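Local coordinates for protein lipolytic enzyme (Clostridium thermocellum, PDB 2VPT) that is the catalytic domain of a cellulosomal family 3 carbohydrate esterase with an SGNH-hydrolase fold, and probably removes acetyl groups from xylan, at residues Asn101-Gln113 and Gln137-Lys149. Residues are numbered along the deposited sequence; the frame is centred on the assembly and turned at random. Where two conformers were deposited one is given.
Sequences NLNATGLSNLIDQ and QYNAVIPGIVQQK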
loop_
_atom_site.group_PDB
_atom_site.type_symbol
_atom_site.label_atom_id
_atom_site.label_comp_id
_atom_site.label_asym_id
_atom_site.label_seq_id
_atom_site.Cartn_x
_atom_site.Cartn_y
_atom_site.Cartn_z
ATOM N N ASN A 101 -4.252 -16.553 18.507
ATOM C CA ASN A 101 -5.561 -16.243 19.153
ATOM C C ASN A 101 -6.415 -16.538 17.898
ATOM O O ASN A 101 -6.531 -15.676 17.035
ATOM C CB ASN A 101 -5.465 -14.808 19.647
ATOM C CG ASN A 101 -6.656 -14.379 20.407
ATOM O OD1 ASN A 101 -7.314 -15.184 21.057
ATOM N ND2 ASN A 101 -6.959 -13.099 20.349
ATOM N N LEU A 102 -7.219 -17.593 17.791
ATOM C CA LEU A 102 -8.678 -17.584 17.474
ATOM C C LEU A 102 -9.655 -16.573 18.070
ATOM O O LEU A 102 -10.385 -16.885 18.984
ATOM C CB LEU A 102 -9.224 -19.025 17.579
ATOM C CG LEU A 102 -10.158 -19.528 16.465
ATOM C CD1 LEU A 102 -11.359 -18.641 16.281
ATOM C CD2 LEU A 102 -9.373 -19.702 15.169
ATOM N N ASN A 103 -9.731 -15.373 17.471
ATOM C CA ASN A 103 -10.380 -14.266 18.133
ATOM C C ASN A 103 -11.853 -14.105 17.800
ATOM O O ASN A 103 -12.300 -13.057 17.325
ATOM C CB ASN A 103 -9.600 -12.973 17.886
ATOM C CG ASN A 103 -9.845 -11.925 18.945
ATOM O OD1 ASN A 103 -10.607 -12.141 19.899
ATOM N ND2 ASN A 103 -9.191 -10.767 18.799
ATOM N N ALA A 104 -12.608 -15.152 18.099
ATOM C CA ALA A 104 -14.043 -15.129 17.967
ATOM C C ALA A 104 -14.661 -14.016 18.799
ATOM O O ALA A 104 -15.502 -13.263 18.317
ATOM C CB ALA A 104 -14.610 -16.482 18.361
ATOM N N THR A 105 -14.249 -13.894 20.062
ATOM C CA THR A 105 -14.810 -12.862 20.913
ATOM C C THR A 105 -14.479 -11.447 20.419
ATOM O O THR A 105 -15.328 -10.546 20.450
ATOM C CB THR A 105 -14.354 -13.030 22.392
ATOM O OG1 THR A 105 -14.874 -14.261 22.905
ATOM C CG2 THR A 105 -14.860 -11.891 23.229
ATOM N N GLY A 106 -13.251 -11.258 19.952
ATOM C CA GLY A 106 -12.841 -9.974 19.405
ATOM C C GLY A 106 -13.662 -9.576 18.187
ATOM O O GLY A 106 -14.083 -8.428 18.083
ATOM N N LEU A 107 -13.913 -10.533 17.298
ATOM C CA LEU A 107 -14.728 -10.257 16.102
ATOM C C LEU A 107 -16.157 -9.873 16.500
ATOM O O LEU A 107 -16.713 -8.900 16.002
ATOM C CB LEU A 107 -14.721 -11.449 15.156
ATOM C CG LEU A 107 -15.511 -11.238 13.860
ATOM C CD1 LEU A 107 -14.893 -10.097 13.027
ATOM C CD2 LEU A 107 -15.585 -12.547 13.083
ATOM N N SER A 108 -16.741 -10.646 17.416
ATOM C CA SER A 108 -18.095 -10.389 17.884
ATOM C C SER A 108 -18.192 -8.995 18.475
ATOM O O SER A 108 -19.118 -8.243 18.186
ATOM C CB SER A 108 -18.481 -11.430 18.948
ATOM O OG SER A 108 -19.831 -11.250 19.365
ATOM N N ASN A 109 -17.222 -8.649 19.319
ATOM C CA ASN A 109 -17.205 -7.339 19.951
ATOM C C ASN A 109 -16.990 -6.201 18.953
ATOM O O ASN A 109 -17.552 -5.125 19.106
ATOM C CB ASN A 109 -16.142 -7.275 21.061
ATOM C CG ASN A 109 -16.480 -8.148 22.242
ATOM O OD1 ASN A 109 -17.631 -8.575 22.411
ATOM N ND2 ASN A 109 -15.475 -8.443 23.054
ATOM N N LEU A 110 -16.145 -6.439 17.950
ATOM C CA LEU A 110 -15.916 -5.438 16.912
ATOM C C LEU A 110 -17.180 -5.163 16.096
ATOM O O LEU A 110 -17.467 -4.018 15.795
ATOM C CB LEU A 110 -14.751 -5.878 16.017
ATOM C CG LEU A 110 -14.464 -4.983 14.801
ATOM C CD1 LEU A 110 -14.197 -3.542 15.226
ATOM C CD2 LEU A 110 -13.269 -5.543 14.053
ATOM N N ILE A 111 -17.936 -6.203 15.765
ATOM C CA ILE A 111 -19.218 -6.031 15.074
ATOM C C ILE A 111 -20.147 -5.161 15.918
ATOM O O ILE A 111 -20.726 -4.200 15.435
ATOM C CB ILE A 111 -19.877 -7.397 14.750
ATOM C CG1 ILE A 111 -19.049 -8.144 13.683
ATOM C CG2 ILE A 111 -21.342 -7.219 14.300
ATOM C CD1 ILE A 111 -19.362 -9.622 13.593
ATOM N N ASP A 112 -20.260 -5.492 17.202
ATOM C CA ASP A 112 -21.107 -4.708 18.106
ATOM C C ASP A 112 -20.658 -3.256 18.166
ATOM O O ASP A 112 -21.474 -2.341 18.141
ATOM C CB ASP A 112 -21.086 -5.277 19.529
ATOM C CG ASP A 112 -21.771 -6.636 19.648
ATOM O OD1 ASP A 112 -22.415 -7.089 18.681
ATOM O OD2 ASP A 112 -21.652 -7.250 20.734
ATOM N N GLN A 113 -19.347 -3.056 18.234
ATOM C CA GLN A 113 -18.773 -1.718 18.300
ATOM C C GLN A 113 -19.119 -0.867 17.082
ATOM O O GLN A 113 -19.464 0.299 17.199
ATOM C CB GLN A 113 -17.255 -1.820 18.441
ATOM C CG GLN A 113 -16.548 -0.478 18.534
ATOM C CD GLN A 113 -15.030 -0.631 18.592
ATOM O OE1 GLN A 113 -14.520 -1.702 18.874
ATOM N NE2 GLN A 113 -14.314 0.443 18.320
ATOM N N GLN A 137 -9.535 -22.953 10.606
ATOM C CA GLN A 137 -9.986 -23.017 11.984
ATOM C C GLN A 137 -10.717 -21.747 12.405
ATOM O O GLN A 137 -11.692 -21.780 13.154
ATOM C CB GLN A 137 -8.801 -23.251 12.924
ATOM C CG GLN A 137 -9.207 -23.756 14.292
ATOM C CD GLN A 137 -8.043 -23.980 15.242
ATOM O OE1 GLN A 137 -6.918 -23.525 15.020
ATOM N NE2 GLN A 137 -8.325 -24.676 16.323
ATOM N N TYR A 138 -10.221 -20.606 11.925
ATOM C CA TYR A 138 -10.868 -19.319 12.173
ATOM C C TYR A 138 -12.111 -19.155 11.286
ATOM O O TYR A 138 -13.158 -18.724 11.759
ATOM C CB TYR A 138 -9.877 -18.177 11.935
ATOM C CG TYR A 138 -10.459 -16.798 12.085
ATOM C CD1 TYR A 138 -11.148 -16.429 13.217
ATOM C CD2 TYR A 138 -10.323 -15.853 11.083
ATOM C CE1 TYR A 138 -11.680 -15.186 13.364
ATOM C CE2 TYR A 138 -10.860 -14.608 11.214
ATOM C CZ TYR A 138 -11.542 -14.263 12.349
ATOM O OH TYR A 138 -12.104 -13.015 12.519
ATOM N N ASN A 139 -12.007 -19.540 10.023
ATOM C CA ASN A 139 -13.173 -19.472 9.128
ATOM C C ASN A 139 -14.381 -20.153 9.772
ATOM O O ASN A 139 -15.505 -19.645 9.699
ATOM C CB ASN A 139 -12.889 -20.168 7.800
ATOM C CG ASN A 139 -11.989 -19.374 6.883
ATOM O OD1 ASN A 139 -11.688 -18.205 7.123
ATOM N ND2 ASN A 139 -11.561 -20.015 5.808
ATOM N N ALA A 140 -14.147 -21.300 10.419
ATOM C CA ALA A 140 -15.235 -22.082 10.993
ATOM C C ALA A 140 -16.107 -21.294 11.946
ATOM O O ALA A 140 -17.309 -21.545 12.028
ATOM C CB ALA A 140 -14.682 -23.311 11.708
ATOM N N VAL A 141 -15.529 -20.373 12.714
ATOM C CA VAL A 141 -16.299 -19.661 13.745
ATOM C C VAL A 141 -17.120 -18.476 13.240
ATOM O O VAL A 141 -18.046 -18.027 13.910
ATOM C CB VAL A 141 -15.412 -19.187 14.932
ATOM C CG1 VAL A 141 -14.570 -20.359 15.472
ATOM C CG2 VAL A 141 -14.536 -17.999 14.558
ATOM N N ILE A 142 -16.812 -17.971 12.047
ATOM C CA ILE A 142 -17.388 -16.708 11.609
ATOM C C ILE A 142 -18.892 -16.770 11.273
ATOM O O ILE A 142 -19.634 -15.902 11.703
ATOM C CB ILE A 142 -16.560 -16.126 10.449
ATOM C CG1 ILE A 142 -15.141 -15.800 10.941
ATOM C CG2 ILE A 142 -17.224 -14.853 9.899
ATOM C CD1 ILE A 142 -14.179 -15.372 9.850
ATOM N N PRO A 143 -19.338 -17.795 10.510
ATOM C CA PRO A 143 -20.774 -17.800 10.175
ATOM C C PRO A 143 -21.721 -17.769 11.379
ATOM O O PRO A 143 -22.758 -17.114 11.344
ATOM C CB PRO A 143 -20.958 -19.093 9.385
ATOM C CG PRO A 143 -19.636 -19.572 9.034
ATOM C CD PRO A 143 -18.615 -18.900 9.869
ATOM N N GLY A 144 -21.369 -18.489 12.448
ATOM C CA GLY A 144 -22.211 -18.514 13.635
ATOM C C GLY A 144 -22.264 -17.191 14.367
ATOM O O GLY A 144 -23.306 -16.789 14.876
ATOM N N ILE A 145 -21.133 -16.482 14.392
ATOM C CA ILE A 145 -21.083 -15.175 15.017
ATOM C C ILE A 145 -21.991 -14.212 14.248
ATOM O O ILE A 145 -22.781 -13.471 14.829
ATOM C CB ILE A 145 -19.640 -14.608 15.052
ATOM C CG1 ILE A 145 -18.775 -15.411 16.034
ATOM C CG2 ILE A 145 -19.640 -13.151 15.430
ATOM C CD1 ILE A 145 -17.295 -15.309 15.735
ATOM N N VAL A 146 -21.872 -14.222 12.922
ATOM C CA VAL A 146 -22.688 -13.321 12.116
ATOM C C VAL A 146 -24.172 -13.659 12.261
ATOM O O VAL A 146 -24.988 -12.770 12.438
ATOM C CB VAL A 146 -22.258 -13.341 10.643
ATOM C CG1 VAL A 146 -23.259 -12.565 9.793
ATOM C CG2 VAL A 146 -20.840 -12.754 10.494
ATOM N N GLN A 147 -24.498 -14.950 12.227
ATOM C CA GLN A 147 -25.904 -15.370 12.284
ATOM C C GLN A 147 -26.595 -14.977 13.593
ATOM O O GLN A 147 -27.752 -14.570 13.577
ATOM C CB GLN A 147 -26.029 -16.863 12.034
ATOM C CG GLN A 147 -27.470 -17.326 11.771
ATOM C CD GLN A 147 -28.062 -16.714 10.513
ATOM O OE1 GLN A 147 -27.516 -16.859 9.414
ATOM N NE2 GLN A 147 -29.175 -16.014 10.671
ATOM N N GLN A 148 -25.870 -15.085 14.705
ATOM C CA GLN A 148 -26.339 -14.651 16.036
ATOM C C GLN A 148 -26.776 -13.177 16.033
ATOM O O GLN A 148 -27.828 -12.824 16.555
ATOM C CB GLN A 148 -25.201 -14.898 17.048
ATOM C CG GLN A 148 -25.489 -14.825 18.552
ATOM C CD GLN A 148 -24.368 -15.491 19.377
ATOM O OE1 GLN A 148 -23.569 -16.274 18.847
ATOM N NE2 GLN A 148 -24.316 -15.191 20.672
ATOM N N LYS A 149 -25.982 -12.318 15.389
ATOM C CA LYS A 149 -26.255 -10.884 15.363
ATOM C C LYS A 149 -27.414 -10.589 14.411
ATOM O O LYS A 149 -28.270 -9.752 14.694
ATOM C CB LYS A 149 -25.025 -10.106 14.882
ATOM C CG LYS A 149 -23.699 -10.460 15.542
ATOM C CD LYS A 149 -23.400 -9.604 16.730
ATOM C CE LYS A 149 -22.056 -9.987 17.334
ATOM N NZ LYS A 149 -22.010 -9.663 18.769
#
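The hydroxyl OH of Y138 comes within 3.6 Å of the CD2 methyl of L107, near the start of helix 104-113; the methyl approaches the phenol end obliquely. With CG opposite the backbone N (chi1 177°), the ring reaches inward and OH is hydrogen-bonded to the backbone O of I91. L102 arrives at the ring edge with CD1 and at the Y138 backbone with CD2, but its side chain has two conformers and these contacts belong to one of them. In that same conformer, L102 slides past V141, whose CG2 also meets A104 CB at 4.1 Å. I142 lays CD1 over one face of the Y138 ring, off-centre toward its rim, while the I142 and L107 side chains cross at about a right angle, with I142 CG1 3.9 Å from L107 CD2. One turn later I145 is a knob in the hole formed by A104, L107, S108 and I111. Its two branches divide the work: CD1 reaches A104 CB (3.9 Å), and CG2 meets S108 CA and I111 CD1, 4.0 Å from the latter. K149 closes the far end. Bent at chi2 (-92°), its chain runs over I111 CG2 and delivers NZ to S108 OG at 2.8 Å and to D112 OD1 at 2.6 Å. The latter is a salt bridge on the syn side of the carboxylate, 34° out of its plane; a weak third bond goes to S108 O. The two helices run in roughly the same direction, as neighbouring helices packed on the parallel part of a mixed alpha/beta sheet. I111, I142 and V146 rest on strand 122-126, I142 and V146 also touch F158 of strand 156-159, and helix 68-82 packs against Y138 through I68.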